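Local coordinates for protein STN1 (Saccharomyces cerevisiae, PDB 3KEY) that regulates telomere length and protects telomere ends, restraining telomerase loading through its interaction with CDC13, and is represented here by its C-terminal tandem winged helix-turn-helix region, at residues Val72-Leu76 with Tyr129-Gly134; Thr115-Ser119 with Asn171-Leu175; Phe139-Lys144 with Asn156-Asp160. All coordinates share one frame; numbering follows the deposited sequence.

Followed from the N terminus, the chain reaches the end of helix 56-73 in winged helix-turn-helix 1 at residues 72-76. Their partner, 129-134, comes 53 residues later, after strands 78-81 and 86-88, helix 90-108, strand 113-117 and helix 118-125, and interaction 1 thereby ties the first motif to the second. Before that loop closes, residues 115-119 have opened interaction 2, which closes only at 171-175, so the two cross; Leu118 touches both Ile130 and Thr132. Interaction 3, 139-144 with 156-160, opens and closes within the span of interaction 2, packing helix 132-149 on the sheet whose central strand, 173-180, interaction 2 joins to strand 113-117.

Interaction 1 (Val72-Leu76 with Tyr129-Gly134); sequences VSQGL and YITTNG
Gln74 and Thr131 meet where the two winged helix-turn-helix motifs of the fragment adjoin, a Schellman motif closing helix 56-73 against the N-cap of helix 132-149. Gln74 O receives Thr131 N at 3.1 Å, the donor standing 42° out of the carbonyl plane, and Ile130 CA adds a CH...O contact, an example of one carbonyl oxygen shared between an N-H and a C-H. Thr131 OG1 sits between its own backbone N and carbonyl carbon (chi1 64°), which turns it back to accept from Gly134 N at 3.2 Å, the capping bond. The Gln74 side chain crosses that of Thr131 at about a right angle, its CB 3.7 Å from Thr131 OG1, and then runs on extended over the first turn. A valine in place of Thr131 would probably leave Gly134 N without its capping acceptor and weaken the start of helix 132-149. The two glycines let the backbones come close, Gly75 CA lying 3.5 Å from Tyr129 O. Beside this, Leu76 CD2 rests 3.8 Å from Gly134 O. At its far end Gln74 NE2 reaches to 3.3 Å from Asn133 CB.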
ATOM      1  N   VAL A  72      -7.540   5.318  -1.915  1.00 38.00           N
ATOM      2  CA  VAL A  72      -7.644   6.693  -2.405  1.00 39.16           C
ATOM      3  C   VAL A  72      -7.513   7.644  -1.217  1.00 39.97           C
ATOM      4  O   VAL A  72      -6.877   8.689  -1.307  1.00 41.67           O
ATOM      5  CB  VAL A  72      -9.014   6.958  -3.091  1.00 39.39           C
ATOM      6  CG1 VAL A  72      -9.110   8.427  -3.513  1.00 40.83           C
ATOM      7  CG2 VAL A  72      -9.186   6.045  -4.299  1.00 37.83           C
ATOM      8  N   SER A  73      -8.114   7.255  -0.099  1.00 40.85           N
ATOM      9  CA  SER A  73      -8.102   8.047   1.127  1.00 42.52           C
ATOM     10  C   SER A  73      -6.705   8.257   1.728  1.00 41.88           C
ATOM     11  O   SER A  73      -6.460   9.256   2.414  1.00 39.18           O
ATOM     12  CB  SER A  73      -9.014   7.378   2.158  1.00 44.17           C
ATOM     13  OG  SER A  73      -8.934   8.022   3.412  1.00 50.26           O
ATOM     14  N   GLN A  74      -5.798   7.311   1.484  1.00 38.89           N
ATOM     15  CA  GLN A  74      -4.433   7.416   1.994  1.00 39.22           C
ATOM     16  C   GLN A  74      -3.526   8.044   0.946  1.00 38.64           C
ATOM     17  O   GLN A  74      -2.331   8.229   1.179  1.00 38.96           O
ATOM     18  CB  GLN A  74      -3.877   6.038   2.355  1.00 39.57           C
ATOM     19  CG  GLN A  74      -4.623   5.318   3.453  1.00 45.18           C
ATOM     20  CD  GLN A  74      -3.880   4.077   3.915  1.00 47.24           C
ATOM     21  OE1 GLN A  74      -3.558   3.199   3.117  1.00 50.90           O
ATOM     22  NE2 GLN A  74      -3.603   4.001   5.210  1.00 51.98           N
ATOM     23  N   GLY A  75      -4.098   8.346  -0.218  1.00 38.39           N
ATOM     24  CA  GLY A  75      -3.339   8.949  -1.298  1.00 37.57           C
ATOM     25  C   GLY A  75      -2.505   7.961  -2.088  1.00 38.25           C
ATOM     26  O   GLY A  75      -1.673   8.362  -2.905  1.00 37.59           O
ATOM     27  N   LEU A  76      -2.723   6.666  -1.860  1.00 37.12           N
ATOM     28  CA  LEU A  76      -1.951   5.635  -2.556  1.00 37.34           C
ATOM     29  C   LEU A  76      -2.305   5.540  -4.047  1.00 38.77           C
ATOM     30  O   LEU A  76      -1.459   5.214  -4.888  1.00 38.42           O
ATOM     31  CB  LEU A  76      -2.126   4.290  -1.846  1.00 35.59           C
ATOM     32  CG  LEU A  76      -1.469   4.293  -0.454  1.00 35.72           C
ATOM     33  CD1 LEU A  76      -1.727   2.976   0.268  1.00 35.42           C
ATOM     34  CD2 LEU A  76       0.039   4.533  -0.602  1.00 32.04           C
ATOM     35  N   TYR A 129      -1.981  14.456  -1.245  1.00 48.13           N
ATOM     36  CA  TYR A 129      -2.891  13.595  -0.491  1.00 48.99           C
ATOM     37  C   TYR A 129      -2.271  12.385   0.190  1.00 47.32           C
ATOM     38  O   TYR A 129      -2.964  11.649   0.898  1.00 44.56           O
ATOM     39  CB  TYR A 129      -4.037  13.125  -1.395  1.00 50.95           C
ATOM     40  CG  TYR A 129      -4.889  14.244  -1.962  1.00 54.89           C
ATOM     41  CD1 TYR A 129      -5.845  13.983  -2.943  1.00 56.76           C
ATOM     42  CD2 TYR A 129      -4.732  15.568  -1.535  1.00 56.90           C
ATOM     43  CE1 TYR A 129      -6.621  15.011  -3.490  1.00 58.18           C
ATOM     44  CE2 TYR A 129      -5.505  16.604  -2.077  1.00 57.21           C
ATOM     45  CZ  TYR A 129      -6.445  16.314  -3.055  1.00 58.08           C
ATOM     46  OH  TYR A 129      -7.207  17.316  -3.610  1.00 57.35           O
ATOM     47  N   ILE A 130      -0.979  12.158  -0.011  1.00 46.80           N
ATOM     48  CA  ILE A 130      -0.367  11.007   0.637  1.00 45.68           C
ATOM     49  C   ILE A 130      -0.339  11.250   2.144  1.00 43.04           C
ATOM     50  O   ILE A 130      -0.063  12.359   2.600  1.00 42.38           O
ATOM     51  CB  ILE A 130       1.055  10.750   0.110  1.00 47.64           C
ATOM     52  CG1 ILE A 130       1.562   9.418   0.649  1.00 50.93           C
ATOM     53  CG2 ILE A 130       1.985  11.877   0.516  1.00 47.29           C
ATOM     54  CD1 ILE A 130       2.946   9.079   0.177  1.00 57.46           C
ATOM     55  N   THR A 131      -0.664  10.218   2.912  1.00 41.17           N
ATOM     56  CA  THR A 131      -0.688  10.318   4.367  1.00 40.53           C
ATOM     57  C   THR A 131       0.447   9.491   4.955  1.00 40.67           C
ATOM     58  O   THR A 131       1.081   8.708   4.248  1.00 40.15           O
ATOM     59  CB  THR A 131      -2.003   9.778   4.943  1.00 40.20           C
ATOM     60  OG1 THR A 131      -2.098   8.374   4.663  1.00 37.15           O
ATOM     61  CG2 THR A 131      -3.208  10.513   4.324  1.00 38.04           C
ATOM     62  N   THR A 132       0.690   9.651   6.250  1.00 41.01           N
ATOM     63  CA  THR A 132       1.755   8.897   6.896  1.00 42.96           C
ATOM     64  C   THR A 132       1.423   7.400   6.940  1.00 40.90           C
ATOM     65  O   THR A 132       2.317   6.569   6.793  1.00 39.09           O
ATOM     66  CB  THR A 132       2.045   9.441   8.319  1.00 46.33           C
ATOM     67  OG1 THR A 132       0.873   9.335   9.132  1.00 50.27           O
ATOM     68  CG2 THR A 132       2.468  10.913   8.243  1.00 47.53           C
ATOM     69  N   ASN A 133       0.150   7.050   7.114  1.00 39.70           N
ATOM     70  CA  ASN A 133      -0.230   5.638   7.133  1.00 40.21           C
ATOM     71  C   ASN A 133       0.011   5.008   5.766  1.00 38.37           C
ATOM     72  O   ASN A 133       0.378   3.835   5.669  1.00 37.81           O
ATOM     73  CB  ASN A 133      -1.696   5.464   7.526  1.00 43.84           C
ATOM     74  CG  ASN A 133      -1.965   5.892   8.955  1.00 48.62           C
ATOM     75  OD1 ASN A 133      -1.171   5.616   9.856  1.00 47.44           O
ATOM     76  ND2 ASN A 133      -3.093   6.564   9.173  1.00 51.60           N
ATOM     77  N   GLY A 134      -0.200   5.787   4.711  1.00 34.52           N
ATOM     78  CA  GLY A 134       0.037   5.275   3.374  1.00 34.40           C
ATOM     79  C   GLY A 134       1.520   5.016   3.158  1.00 33.21           C
ATOM     80  O   GLY A 134       1.901   3.972   2.639  1.00 32.56           O
TER

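Interaction 2 (Thr115-Ser119 with Asn171-Leu175); sequences TVQLS and NSGIL
Val116 and Ile174 face each other as the hydrogen-bonded pair of an antiparallel ladder, part of the three-stranded sheet of the second winged helix-turn-helix motif. Val116 N gives to Ile174 O and Ile174 N to Val116 O, at 3.0 and 2.9 Å, and the first is nearly straight at 169°. Both side chains lie on the buried face. At a chi1 of 64° Ile174 CG1 is flanked by both N and C of its own residue, which sets it 3.7 Å from Val116 CB, the one close apolar contact of the pair.

The other face illustrates how a sheet can present a different chemistry on each side. Here Thr115 and Leu175 form a non-hydrogen-bonded pair. Their side chains cross obliquely, and Leu175 CD1 comes to 3.4 Å from Thr115 OG1, a methyl against a hydroxyl that also makes a weak hydrogen bond to Asp162. Gln117 is paired on this face with Gly173, where the backbones come close: a CB on the glycine would collide with Val116 O.

The strand then gives way to helix 118-125, with Gln117 as its N-cap residue, and one more backbone bond follows the last bridge. Leu118 N donates to Ser172 O at 2.9 Å from above the carbonyl plane, and a water that donates to the same oxygen accepts from Ser119 N. Leu118 swings CG opposite its amide nitrogen (chi1 176°), and CD2 comes 3.6 Å from the O of Asn171, a poorly ordered residue.

Strand 154-161 flanks strand 173-180 on the side away from 113-117: Leu175 is backbone-bonded to its Asp160, and Gly173 to Asp162 just beyond it. Beneath the buried face runs helix 132-149, where Ile174 meets Ile135 and Val136, while Leu118 packs on Thr132 and Ile135 of the same helix.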
ATOM      1  N   THR A 115      15.117   9.341   9.192  1.00 35.01           N
ATOM      2  CA  THR A 115      13.787   9.908   9.097  1.00 36.09           C
ATOM      3  C   THR A 115      13.338  10.106   7.662  1.00 34.35           C
ATOM      4  O   THR A 115      14.136  10.417   6.787  1.00 34.26           O
ATOM      5  CB  THR A 115      13.709  11.285   9.792  1.00 36.55           C
ATOM      6  OG1 THR A 115      13.727  11.105  11.210  1.00 38.30           O
ATOM      7  CG2 THR A 115      12.434  12.036   9.371  1.00 33.67           C
ATOM      8  N   VAL A 116      12.046   9.907   7.445  1.00 34.00           N
ATOM      9  CA  VAL A 116      11.415  10.131   6.161  1.00 34.02           C
ATOM     10  C   VAL A 116      10.273  11.090   6.499  1.00 33.83           C
ATOM     11  O   VAL A 116       9.299  10.696   7.124  1.00 32.50           O
ATOM     12  CB  VAL A 116      10.842   8.837   5.557  1.00 34.02           C
ATOM     13  CG1 VAL A 116       9.972   9.184   4.342  1.00 37.00           C
ATOM     14  CG2 VAL A 116      11.984   7.908   5.140  1.00 35.20           C
ATOM     15  N   GLN A 117      10.420  12.357   6.119  1.00 33.68           N
ATOM     16  CA  GLN A 117       9.405  13.369   6.390  1.00 34.94           C
ATOM     17  C   GLN A 117       8.306  13.324   5.333  1.00 34.56           C
ATOM     18  O   GLN A 117       8.582  13.312   4.135  1.00 33.97           O
ATOM     19  CB  GLN A 117      10.033  14.769   6.405  1.00 36.74           C
ATOM     20  CG  GLN A 117      11.040  14.989   7.512  1.00 37.33           C
ATOM     21  CD  GLN A 117      11.527  16.425   7.578  1.00 39.84           C
ATOM     22  OE1 GLN A 117      10.734  17.366   7.503  1.00 40.28           O
ATOM     23  NE2 GLN A 117      12.835  16.601   7.740  1.00 39.68           N
ATOM     24  N   LEU A 118       7.062  13.307   5.794  1.00 33.21           N
ATOM     25  CA  LEU A 118       5.910  13.260   4.908  1.00 36.17           C
ATOM     26  C   LEU A 118       5.914  14.409   3.897  1.00 35.94           C
ATOM     27  O   LEU A 118       5.698  14.186   2.705  1.00 35.39           O
ATOM     28  CB  LEU A 118       4.614  13.290   5.730  1.00 38.23           C
ATOM     29  CG  LEU A 118       3.300  13.348   4.939  1.00 40.28           C
ATOM     30  CD1 LEU A 118       3.134  12.099   4.081  1.00 44.05           C
ATOM     31  CD2 LEU A 118       2.137  13.489   5.915  1.00 43.14           C
ATOM     32  N   SER A 119       6.168  15.629   4.367  1.00 35.40           N
ATOM     33  CA  SER A 119       6.197  16.787   3.468  1.00 36.65           C
ATOM     34  C   SER A 119       7.217  16.610   2.344  1.00 36.61           C
ATOM     35  O   SER A 119       6.969  17.027   1.215  1.00 38.29           O
ATOM     36  CB  SER A 119       6.502  18.076   4.245  1.00 35.95           C
ATOM     37  OG  SER A 119       7.784  18.032   4.850  1.00 40.04           O
ATOM     38  N   ASN A 171       2.963  12.079  12.262  1.00 67.99           N
ATOM     39  CA  ASN A 171       2.138  12.766  11.275  1.00 67.91           C
ATOM     40  C   ASN A 171       3.029  13.681  10.442  1.00 65.85           C
ATOM     41  O   ASN A 171       2.617  14.207   9.411  1.00 66.04           O
ATOM     42  CB  ASN A 171       1.040  13.577  11.974  1.00 70.68           C
ATOM     43  CG  ASN A 171      -0.042  14.036  11.016  1.00 73.54           C
ATOM     44  OD1 ASN A 171      -0.014  13.712   9.825  1.00 74.16           O
ATOM     45  ND2 ASN A 171      -1.008  14.791  11.533  1.00 74.05           N
ATOM     46  N   SER A 172       4.256  13.880  10.907  1.00 63.12           N
ATOM     47  CA  SER A 172       5.198  14.711  10.173  1.00 59.82           C
ATOM     48  C   SER A 172       6.146  13.773   9.435  1.00 55.58           C
ATOM     49  O   SER A 172       6.861  14.190   8.529  1.00 54.81           O
ATOM     50  CB  SER A 172       5.984  15.634  11.119  1.00 60.59           C
ATOM     51  OG  SER A 172       6.956  14.918  11.856  1.00 62.00           O
ATOM     52  N   GLY A 173       6.142  12.502   9.831  1.00 51.19           N
ATOM     53  CA  GLY A 173       7.005  11.535   9.179  1.00 47.10           C
ATOM     54  C   GLY A 173       7.141  10.211   9.907  1.00 44.07           C
ATOM     55  O   GLY A 173       6.458   9.963  10.901  1.00 43.48           O
ATOM     56  N   ILE A 174       8.022   9.354   9.396  1.00 39.78           N
ATOM     57  CA  ILE A 174       8.260   8.053   9.993  1.00 38.61           C
ATOM     58  C   ILE A 174       9.754   7.900  10.262  1.00 38.25           C
ATOM     59  O   ILE A 174      10.579   8.643   9.718  1.00 35.81           O
ATOM     60  CB  ILE A 174       7.767   6.902   9.068  1.00 37.75           C
ATOM     61  CG1 ILE A 174       8.558   6.882   7.761  1.00 38.64           C
ATOM     62  CG2 ILE A 174       6.280   7.088   8.761  1.00 39.55           C
ATOM     63  CD1 ILE A 174       8.162   5.734   6.834  1.00 37.52           C
ATOM     64  N   LEU A 175      10.093   6.945  11.115  1.00 35.89           N
ATOM     65  CA  LEU A 175      11.476   6.699  11.468  1.00 36.80           C
ATOM     66  C   LEU A 175      11.790   5.249  11.124  1.00 37.27           C
ATOM     67  O   LEU A 175      11.178   4.320  11.665  1.00 39.01           O
ATOM     68  CB  LEU A 175      11.673   6.969  12.967  1.00 39.19           C
ATOM     69  CG  LEU A 175      13.088   6.992  13.551  1.00 43.28           C
ATOM     70  CD1 LEU A 175      13.842   8.192  12.991  1.00 41.97           C
ATOM     71  CD2 LEU A 175      13.027   7.067  15.085  1.00 40.06           C
TER
HETATM   72  O   HOH W   1       6.606  16.273   7.064  1.00 49.08           O

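Interaction 3 (Phe139-Lys144 with Asn156-Asp160)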
ATOM      1  N   PHE A 139       6.511   1.463   2.751  1.00 30.90           N
ATOM      2  CA  PHE A 139       7.822   1.089   3.277  1.00 32.11           C
ATOM      3  C   PHE A 139       7.832  -0.310   3.897  1.00 32.46           C
ATOM      4  O   PHE A 139       8.809  -1.044   3.741  1.00 32.81           O
ATOM      5  CB  PHE A 139       8.339   2.138   4.278  1.00 31.12           C
ATOM      6  CG  PHE A 139       9.053   3.298   3.615  1.00 30.76           C
ATOM      7  CD1 PHE A 139       8.336   4.374   3.101  1.00 31.26           C
ATOM      8  CD2 PHE A 139      10.439   3.274   3.451  1.00 29.83           C
ATOM      9  CE1 PHE A 139       8.988   5.415   2.429  1.00 33.19           C
ATOM     10  CE2 PHE A 139      11.104   4.305   2.782  1.00 30.72           C
ATOM     11  CZ  PHE A 139      10.377   5.379   2.267  1.00 33.26           C
ATOM     12  N   LYS A 140       6.751  -0.692   4.581  1.00 31.75           N
ATOM     13  CA  LYS A 140       6.686  -2.034   5.160  1.00 32.84           C
ATOM     14  C   LYS A 140       6.830  -3.096   4.059  1.00 33.18           C
ATOM     15  O   LYS A 140       7.604  -4.050   4.199  1.00 32.64           O
ATOM     16  CB  LYS A 140       5.365  -2.243   5.913  1.00 32.95           C
ATOM     17  CG  LYS A 140       5.349  -1.643   7.317  1.00 37.34           C
ATOM     18  CD  LYS A 140       4.030  -1.905   8.044  1.00 42.07           C
ATOM     19  CE  LYS A 140       4.100  -1.438   9.502  1.00 43.97           C
ATOM     20  NZ  LYS A 140       2.798  -1.653  10.211  1.00 48.59           N
ATOM     21  N   GLU A 141       6.085  -2.929   2.968  1.00 33.19           N
ATOM     22  CA  GLU A 141       6.149  -3.869   1.853  1.00 36.12           C
ATOM     23  C   GLU A 141       7.541  -3.920   1.208  1.00 35.25           C
ATOM     24  O   GLU A 141       8.051  -4.998   0.902  1.00 36.91           O
ATOM     25  CB  GLU A 141       5.116  -3.510   0.788  1.00 36.98           C
ATOM     26  CG  GLU A 141       3.945  -4.453   0.740  1.00 45.61           C
ATOM     27  CD  GLU A 141       4.377  -5.913   0.837  1.00 46.30           C
ATOM     28  OE1 GLU A 141       5.158  -6.401  -0.025  1.00 50.52           O
ATOM     29  OE2 GLU A 141       3.933  -6.571   1.787  1.00 46.88           O
ATOM     30  N   CYS A 142       8.143  -2.759   0.983  1.00 33.52           N
ATOM     31  CA  CYS A 142       9.477  -2.721   0.393  1.00 33.02           C
ATOM     32  C   CYS A 142      10.497  -3.365   1.327  1.00 32.48           C
ATOM     33  O   CYS A 142      11.338  -4.146   0.889  1.00 32.35           O
ATOM     34  CB  CYS A 142       9.891  -1.283   0.095  1.00 32.32           C
ATOM     35  SG  CYS A 142       8.920  -0.535  -1.212  1.00 38.51           S
ATOM     36  N   LEU A 143      10.419  -3.043   2.614  1.00 31.14           N
ATOM     37  CA  LEU A 143      11.356  -3.610   3.580  1.00 33.61           C
ATOM     38  C   LEU A 143      11.192  -5.122   3.660  1.00 33.50           C
ATOM     39  O   LEU A 143      12.174  -5.856   3.784  1.00 34.47           O
ATOM     40  CB  LEU A 143      11.159  -2.958   4.958  1.00 30.78           C
ATOM     41  CG  LEU A 143      11.715  -1.525   5.022  1.00 31.79           C
ATOM     42  CD1 LEU A 143      11.228  -0.785   6.262  1.00 31.70           C
ATOM     43  CD2 LEU A 143      13.248  -1.598   5.007  1.00 32.58           C
ATOM     44  N   LYS A 144       9.950  -5.583   3.568  1.00 34.74           N
ATOM     45  CA  LYS A 144       9.654  -7.014   3.608  1.00 38.78           C
ATOM     46  C   LYS A 144      10.358  -7.685   2.417  1.00 39.16           C
ATOM     47  O   LYS A 144      11.010  -8.723   2.566  1.00 37.29           O
ATOM     48  CB  LYS A 144       8.136  -7.213   3.536  1.00 40.56           C
ATOM     49  CG  LYS A 144       7.630  -8.640   3.678  1.00 48.65           C
ATOM     50  CD  LYS A 144       6.089  -8.649   3.784  1.00 51.98           C
ATOM     51  CE  LYS A 144       5.524 -10.072   3.806  1.00 56.00           C
ATOM     52  NZ  LYS A 144       4.040 -10.129   4.035  1.00 55.38           N
ATOM     53  N   ASN A 156      17.014  -7.262  10.220  1.00 37.61           N
ATOM     54  CA  ASN A 156      15.699  -6.871  10.765  1.00 35.72           C
ATOM     55  C   ASN A 156      15.392  -5.404  10.465  1.00 34.22           C
ATOM     56  O   ASN A 156      16.289  -4.625  10.129  1.00 33.26           O
ATOM     57  CB  ASN A 156      15.651  -7.051  12.290  1.00 37.70           C
ATOM     58  CG  ASN A 156      15.525  -8.501  12.710  1.00 41.26           C
ATOM     59  OD1 ASN A 156      14.579  -9.191  12.325  1.00 41.83           O
ATOM     60  ND2 ASN A 156      16.479  -8.971  13.512  1.00 43.85           N
ATOM     61  N   TRP A 157      14.122  -5.033  10.604  1.00 32.05           N
ATOM     62  CA  TRP A 157      13.695  -3.654  10.376  1.00 31.16           C
ATOM     63  C   TRP A 157      12.467  -3.317  11.214  1.00 30.94           C
ATOM     64  O   TRP A 157      11.703  -4.201  11.584  1.00 27.97           O
ATOM     65  CB  TRP A 157      13.361  -3.408   8.893  1.00 30.71           C
ATOM     66  CG  TRP A 157      12.233  -4.247   8.355  1.00 30.58           C
ATOM     67  CD1 TRP A 157      12.342  -5.440   7.692  1.00 31.36           C
ATOM     68  CD2 TRP A 157      10.828  -3.977   8.468  1.00 31.25           C
ATOM     69  NE1 TRP A 157      11.091  -5.928   7.388  1.00 32.12           N
ATOM     70  CE2 TRP A 157      10.147  -5.052   7.850  1.00 32.23           C
ATOM     71  CE3 TRP A 157      10.080  -2.930   9.032  1.00 32.12           C
ATOM     72  CZ2 TRP A 157       8.741  -5.114   7.784  1.00 33.19           C
ATOM     73  CZ3 TRP A 157       8.685  -2.990   8.968  1.00 31.29           C
ATOM     74  CH2 TRP A 157       8.032  -4.079   8.345  1.00 33.15           C
ATOM     75  N   TRP A 158      12.296  -2.034  11.513  1.00 30.44           N
ATOM     76  CA  TRP A 158      11.144  -1.548  12.269  1.00 31.83           C
ATOM     77  C   TRP A 158      10.824  -0.150  11.745  1.00 32.32           C
ATOM     78  O   TRP A 158      11.706   0.552  11.245  1.00 31.43           O
ATOM     79  CB  TRP A 158      11.459  -1.421  13.765  1.00 33.06           C
ATOM     80  CG  TRP A 158      11.876  -2.686  14.451  1.00 36.31           C
ATOM     81  CD1 TRP A 158      11.092  -3.505  15.219  1.00 36.98           C
ATOM     82  CD2 TRP A 158      13.191  -3.252  14.469  1.00 35.83           C
ATOM     83  NE1 TRP A 158      11.845  -4.545  15.722  1.00 37.44           N
ATOM     84  CE2 TRP A 158      13.137  -4.414  15.277  1.00 38.02           C
ATOM     85  CE3 TRP A 158      14.413  -2.891  13.881  1.00 37.01           C
ATOM     86  CZ2 TRP A 158      14.259  -5.218  15.516  1.00 37.92           C
ATOM     87  CZ3 TRP A 158      15.534  -3.690  14.118  1.00 40.32           C
ATOM     88  CH2 TRP A 158      15.446  -4.844  14.932  1.00 41.10           C
ATOM     89  N   ILE A 159       9.564   0.248  11.865  1.00 32.36           N
ATOM     90  CA  ILE A 159       9.153   1.577  11.459  1.00 33.26           C
ATOM     91  C   ILE A 159       8.429   2.230  12.632  1.00 34.40           C
ATOM     92  O   ILE A 159       7.459   1.673  13.149  1.00 33.03           O
ATOM     93  CB  ILE A 159       8.206   1.545  10.239  1.00 33.34           C
ATOM     94  CG1 ILE A 159       8.941   0.967   9.026  1.00 31.59           C
ATOM     95  CG2 ILE A 159       7.689   2.961   9.940  1.00 32.34           C
ATOM     96  CD1 ILE A 159       8.092   0.943   7.754  1.00 32.57           C
ATOM     97  N   ASP A 160       8.923   3.391  13.061  1.00 35.33           N
ATOM     98  CA  ASP A 160       8.308   4.152  14.152  1.00 37.56           C
ATOM     99  C   ASP A 160       7.636   5.396  13.590  1.00 40.24           C
ATOM    100  O   ASP A 160       7.990   5.870  12.511  1.00 36.12           O
ATOM    101  CB  ASP A 160       9.354   4.623  15.168  1.00 35.62           C
ATOM    102  CG  ASP A 160       9.779   3.532  16.124  1.00 37.23           C
ATOM    103  OD1 ASP A 160       9.139   2.465  16.142  1.00 35.58           O
ATOM    104  OD2 ASP A 160      10.754   3.752  16.867  1.00 39.40           O
TER
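The core of the second winged helix-turn-helix motif is a helix laid on a sheet, and here helix 132-149 packs antiparallel to edge strand 154-161, their local axes 9.6 Å apart at 175°. No hydrogen bond links the two segments; apolar side chains do the joining, a compact case of a helix-sheet interface built round one aromatic ring. Trp157 supplies the flat surface. A chi1 of 62° tucks its CG over the main chain, and the indole extends from the strand to lie against the helix. Leu143 CB stands 3.6 Å from the centroid of the five-membered ring, only 6° off the normal, a CH-pi contact squarely over the face. Farther along the same residue, Leu143 CD1 reaches Trp157 CE3 at 3.7 Å. The aliphatic part of Lys140 crosses the indole at about a right angle, its CG 3.8 Å from Trp157 CH2, before the extended chain carries its amine away from the strand.

Phe139 also touches Leu176 of strand 173-180 and Ala99 of helix 90-108, and Leu143 touches Leu178 and Ile103 of the same two elements, so the helix is packed between sheet and helix. Two residues on from Trp157, Ile159 likewise points to the helix, and its CD1 lies among Phe139 CB at 3.7 Å, Lys140 CG and Leu143 CD1.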